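Local coordinates for protein acetyltransferase (Agrobacterium tumefaciens, PDB 2FSR) that probably transfers an acetyl group from acetyl-coenzyme A to an acceptor not yet identified, at residues Met89-Gly103 / Leu115-Tyr128. Sequence-based numbering, arbitrary orientation.
Sequences MIDLGETGECIGQIG and LGWLLYEGHEGRGY. With FMT (formic acid), chain B.
Ile99 meets two aromatic rings of segment 115-128 with its two branches. Its CG2 methyl stands over the centre of the His123 imidazole in a CH-pi contact, 3.5 Å from the ring centroid, while Ile99 CD1 lies 3.4 Å from Tyr128 CD2. The branches divide because CG1 lies between the backbone N and the carbonyl carbon (chi1 64°), with CG2 beside the N. Next along the strand, Gly100 presents its CA to the face of Tyr120, 4.0 Å from the ring centroid and 9° off the normal; the hydroxyl end of that ring meets the selenomethionine methyl, Met89 CE.

Backbone bonds fix this register. Tyr120 N donates to Ile99 O over 2.8 Å, nearly straight at 170° although the donor sits above the carbonyl plane, and Gln101-Leu118 and Gly103-Gly116 follow as antiparallel hydrogen-bonded pairs. Ile99 and Gly100 together face Ile90, a classic beta bulge where strand 97-105 pairs with strand 87-92.

The edge of the His123 ring is polar. His123 ND1 donates to O1 of a formic acid molecule, probably from the crystallisation liquor, at 2.8 Å, and O2 of the same molecule accepts from Tyr128 OH; Leu92 closes in with CD1 on its carbon and CD2 on the tyrosine. Two waters reach NE2, one linking it to Glu97 OE2, the other to Cys98 O, so the imidazole's rotation is probably fixed.

Farther along, Ile102 CD1 lies 3.5 Å from Trp117 CB, and Ile102 packs against helix 128-143 through Ala133 and Leu136. The glycine-rich loop capping that helix at Gly127 probably corresponds to the GNAT acetyl-CoA pyrophosphate loop. On the other face Gln101 and Leu118 lie against helix 45-53, and Gln101 NE2 is held by Asp76 of helix 66-83. The hairpin 97-105/114-119 is thus sandwiched between helices, with strand 87-92 continuing the sheet.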
# COMPACT_ATOMS: atom_id res chain seq x y z
N MSE A 89 -4.94 -5.72 2.77
CA MSE A 89 -4.09 -6.89 2.91
C MSE A 89 -4.17 -7.69 1.63
O MSE A 89 -5.23 -7.76 1.01
CB MSE A 89 -4.52 -7.73 4.11
CG MSE A 89 -4.47 -7.04 5.48
SE MSE A 89 -2.84 -6.05 5.89
CE MSE A 89 -1.59 -7.55 5.93
N ILE A 90 -3.05 -8.32 1.27
CA ILE A 90 -2.97 -9.14 0.06
C ILE A 90 -3.14 -10.60 0.43
O ILE A 90 -2.30 -11.15 1.16
CB ILE A 90 -1.61 -8.97 -0.67
CG1 ILE A 90 -1.30 -7.48 -0.96
CG2 ILE A 90 -1.58 -9.82 -1.94
CD1 ILE A 90 0.11 -7.24 -1.53
N ASP A 91 -4.22 -11.21 -0.07
CA ASP A 91 -4.43 -12.65 0.10
C ASP A 91 -4.28 -13.37 -1.24
O ASP A 91 -4.61 -12.82 -2.29
CB ASP A 91 -5.84 -12.95 0.65
CG ASP A 91 -6.02 -12.54 2.11
OD1 ASP A 91 -5.05 -12.16 2.81
OD2 ASP A 91 -7.19 -12.62 2.56
N LEU A 92 -3.79 -14.61 -1.20
CA LEU A 92 -3.70 -15.41 -2.42
C LEU A 92 -5.07 -15.97 -2.79
O LEU A 92 -5.69 -16.71 -2.02
CB LEU A 92 -2.71 -16.57 -2.23
CG LEU A 92 -1.22 -16.25 -2.30
CD1 LEU A 92 -0.42 -17.48 -1.88
CD2 LEU A 92 -0.79 -15.79 -3.69
N GLY A 93 -5.54 -15.61 -3.98
CA GLY A 93 -6.79 -16.16 -4.53
C GLY A 93 -7.98 -16.12 -3.60
O GLY A 93 -8.25 -15.09 -2.97
N GLU A 94 -8.70 -17.24 -3.51
CA GLU A 94 -9.83 -17.39 -2.57
C GLU A 94 -9.41 -18.16 -1.30
O GLU A 94 -10.26 -18.56 -0.48
CB GLU A 94 -11.02 -18.08 -3.26
CG GLU A 94 -11.54 -17.37 -4.52
CD GLU A 94 -11.90 -15.91 -4.28
OE1 GLU A 94 -12.53 -15.59 -3.24
OE2 GLU A 94 -11.55 -15.07 -5.13
N THR A 95 -8.10 -18.33 -1.12
CA THR A 95 -7.55 -19.23 -0.08
C THR A 95 -7.46 -18.60 1.30
O THR A 95 -7.31 -19.33 2.30
CB THR A 95 -6.15 -19.74 -0.45
OG1 THR A 95 -5.19 -18.69 -0.23
CG2 THR A 95 -6.08 -20.20 -1.90
N GLY A 96 -7.50 -17.27 1.36
CA GLY A 96 -7.34 -16.55 2.62
C GLY A 96 -5.91 -16.51 3.16
O GLY A 96 -5.70 -16.04 4.28
N GLU A 97 -4.95 -17.02 2.40
CA GLU A 97 -3.56 -16.95 2.86
C GLU A 97 -3.00 -15.54 2.62
O GLU A 97 -2.83 -15.10 1.48
CB GLU A 97 -2.67 -17.98 2.17
CG GLU A 97 -1.23 -17.93 2.66
CD GLU A 97 -0.31 -18.87 1.91
OE1 GLU A 97 -0.79 -19.65 1.06
OE2 GLU A 97 0.92 -18.81 2.18
N CYS A 98 -2.69 -14.86 3.72
CA CYS A 98 -2.23 -13.47 3.68
C CYS A 98 -0.73 -13.37 3.48
O CYS A 98 0.05 -13.91 4.28
CB CYS A 98 -2.67 -12.74 4.94
SG CYS A 98 -2.26 -10.99 4.90
N ILE A 99 -0.34 -12.65 2.42
CA ILE A 99 1.05 -12.63 1.98
C ILE A 99 1.69 -11.24 2.01
O ILE A 99 2.86 -11.11 1.69
CB ILE A 99 1.21 -13.25 0.56
CG1 ILE A 99 0.46 -12.43 -0.49
CG2 ILE A 99 0.70 -14.71 0.57
CD1 ILE A 99 0.94 -12.65 -1.92
N GLY A 100 0.92 -10.21 2.37
CA GLY A 100 1.51 -8.88 2.47
C GLY A 100 0.45 -7.80 2.42
O GLY A 100 -0.67 -8.04 2.82
N GLN A 101 0.83 -6.61 1.95
CA GLN A 101 -0.05 -5.45 2.06
C GLN A 101 0.28 -4.48 0.95
O GLN A 101 1.45 -4.33 0.54
CB GLN A 101 0.15 -4.79 3.42
CG GLN A 101 -0.82 -3.63 3.70
CD GLN A 101 -0.32 -2.76 4.83
OE1 GLN A 101 0.69 -2.09 4.69
NE2 GLN A 101 -1.03 -2.79 5.98
N ILE A 102 -0.77 -3.80 0.47
CA ILE A 102 -0.66 -2.72 -0.50
C ILE A 102 -1.47 -1.53 0.03
O ILE A 102 -2.49 -1.74 0.67
CB ILE A 102 -1.19 -3.17 -1.90
CG1 ILE A 102 -0.93 -2.11 -2.98
CG2 ILE A 102 -2.69 -3.52 -1.84
CD1 ILE A 102 0.50 -1.95 -3.39
N GLY A 103 -1.00 -0.30 -0.21
CA GLY A 103 -1.78 0.84 0.29
C GLY A 103 -1.49 2.17 -0.36
O GLY A 103 -0.44 2.36 -0.98
N LEU A 115 1.79 5.46 -2.77
CA LEU A 115 1.55 4.03 -2.96
C LEU A 115 2.71 3.23 -2.37
O LEU A 115 3.88 3.46 -2.72
CB LEU A 115 1.41 3.73 -4.46
CG LEU A 115 1.09 2.30 -4.92
CD1 LEU A 115 -0.31 1.88 -4.52
CD2 LEU A 115 1.25 2.17 -6.45
N GLY A 116 2.40 2.30 -1.47
CA GLY A 116 3.44 1.45 -0.89
C GLY A 116 3.02 0.01 -0.83
O GLY A 116 1.83 -0.31 -0.88
N TRP A 117 4.00 -0.89 -0.72
CA TRP A 117 3.69 -2.33 -0.70
C TRP A 117 4.74 -3.06 0.11
O TRP A 117 5.86 -2.58 0.29
CB TRP A 117 3.65 -2.95 -2.12
CG TRP A 117 4.89 -2.64 -2.91
CD1 TRP A 117 6.07 -3.34 -2.92
CD2 TRP A 117 5.09 -1.52 -3.77
NE1 TRP A 117 6.99 -2.71 -3.73
CE2 TRP A 117 6.41 -1.60 -4.28
CE3 TRP A 117 4.28 -0.45 -4.17
CZ2 TRP A 117 6.94 -0.64 -5.15
CZ3 TRP A 117 4.80 0.49 -5.04
CH2 TRP A 117 6.11 0.39 -5.52
N LEU A 118 4.36 -4.24 0.59
CA LEU A 118 5.29 -5.13 1.26
C LEU A 118 4.78 -6.56 1.09
O LEU A 118 3.58 -6.80 1.00
CB LEU A 118 5.44 -4.77 2.74
CG LEU A 118 4.19 -4.89 3.62
CD1 LEU A 118 4.05 -6.30 4.23
CD2 LEU A 118 4.23 -3.84 4.74
N LEU A 119 5.72 -7.50 1.04
CA LEU A 119 5.42 -8.93 1.01
C LEU A 119 6.12 -9.64 2.15
O LEU A 119 7.28 -9.32 2.47
CB LEU A 119 5.85 -9.57 -0.32
CG LEU A 119 5.08 -9.15 -1.57
CD1 LEU A 119 5.66 -9.87 -2.80
CD2 LEU A 119 3.58 -9.44 -1.46
N TYR A 120 5.42 -10.59 2.76
CA TYR A 120 5.99 -11.40 3.81
C TYR A 120 6.96 -12.41 3.21
O TYR A 120 6.92 -12.69 2.02
CB TYR A 120 4.89 -12.13 4.57
CG TYR A 120 3.92 -11.18 5.27
CD1 TYR A 120 4.35 -9.94 5.76
CD2 TYR A 120 2.60 -11.54 5.46
CE1 TYR A 120 3.45 -9.08 6.43
CE2 TYR A 120 1.69 -10.69 6.12
CZ TYR A 120 2.13 -9.46 6.58
OH TYR A 120 1.24 -8.63 7.24
N GLU A 121 7.80 -12.95 4.07
CA GLU A 121 8.87 -13.83 3.66
C GLU A 121 8.34 -15.06 2.92
O GLU A 121 7.39 -15.72 3.37
CB GLU A 121 9.65 -14.27 4.89
CG GLU A 121 10.93 -14.95 4.54
CD GLU A 121 11.71 -15.27 5.78
OE1 GLU A 121 11.20 -16.03 6.64
OE2 GLU A 121 12.85 -14.77 5.87
N GLY A 122 8.97 -15.36 1.78
CA GLY A 122 8.63 -16.54 1.00
C GLY A 122 7.80 -16.27 -0.25
O GLY A 122 7.53 -17.17 -1.04
N HIS A 123 7.37 -15.02 -0.42
CA HIS A 123 6.44 -14.72 -1.49
C HIS A 123 6.98 -13.79 -2.57
O HIS A 123 6.22 -13.40 -3.45
CB HIS A 123 5.14 -14.15 -0.92
CG HIS A 123 4.52 -15.00 0.12
ND1 HIS A 123 3.87 -16.18 -0.17
CD2 HIS A 123 4.48 -14.88 1.47
CE1 HIS A 123 3.45 -16.74 0.95
NE2 HIS A 123 3.82 -15.97 1.96
N GLU A 124 8.26 -13.42 -2.49
CA GLU A 124 8.87 -12.60 -3.56
C GLU A 124 9.09 -13.36 -4.88
O GLU A 124 9.00 -14.59 -4.95
CB GLU A 124 10.19 -12.00 -3.08
CG GLU A 124 10.08 -10.95 -1.96
CD GLU A 124 11.44 -10.58 -1.36
OE1 GLU A 124 12.49 -11.01 -1.89
OE2 GLU A 124 11.45 -9.84 -0.35
N GLY A 125 9.35 -12.60 -5.94
CA GLY A 125 9.73 -13.18 -7.23
C GLY A 125 8.62 -13.75 -8.11
O GLY A 125 8.90 -14.34 -9.16
N ARG A 126 7.37 -13.56 -7.69
CA ARG A 126 6.23 -14.10 -8.42
C ARG A 126 5.34 -12.99 -8.98
O ARG A 126 4.22 -13.24 -9.41
CB ARG A 126 5.43 -15.04 -7.51
CG ARG A 126 6.25 -16.20 -6.91
CD ARG A 126 5.50 -16.85 -5.75
NE ARG A 126 6.14 -18.02 -5.14
CZ ARG A 126 7.16 -17.99 -4.28
NH1 ARG A 126 7.75 -16.84 -3.94
NH2 ARG A 126 7.61 -19.13 -3.76
N GLY A 127 5.86 -11.76 -8.96
CA GLY A 127 5.13 -10.59 -9.48
C GLY A 127 3.94 -10.14 -8.63
O GLY A 127 3.12 -9.34 -9.09
N TYR A 128 3.86 -10.60 -7.38
CA TYR A 128 2.69 -10.24 -6.55
C TYR A 128 2.63 -8.77 -6.19
O TYR A 128 1.55 -8.17 -6.20
CB TYR A 128 2.65 -11.05 -5.25
CG TYR A 128 2.41 -12.53 -5.46
CD1 TYR A 128 1.59 -13.01 -6.49
CD2 TYR A 128 2.96 -13.45 -4.56
CE1 TYR A 128 1.37 -14.38 -6.65
CE2 TYR A 128 2.75 -14.81 -4.72
CZ TYR A 128 1.95 -15.26 -5.75
OH TYR A 128 1.74 -16.62 -5.88
C FMT B . 2.81 -17.78 -3.19
O1 FMT B . 3.88 -17.64 -2.60
O2 FMT B . 2.59 -18.46 -4.21
O HOH W 1 2.22 -17.80 4.10
O HOH W 2 2.51 -15.17 4.51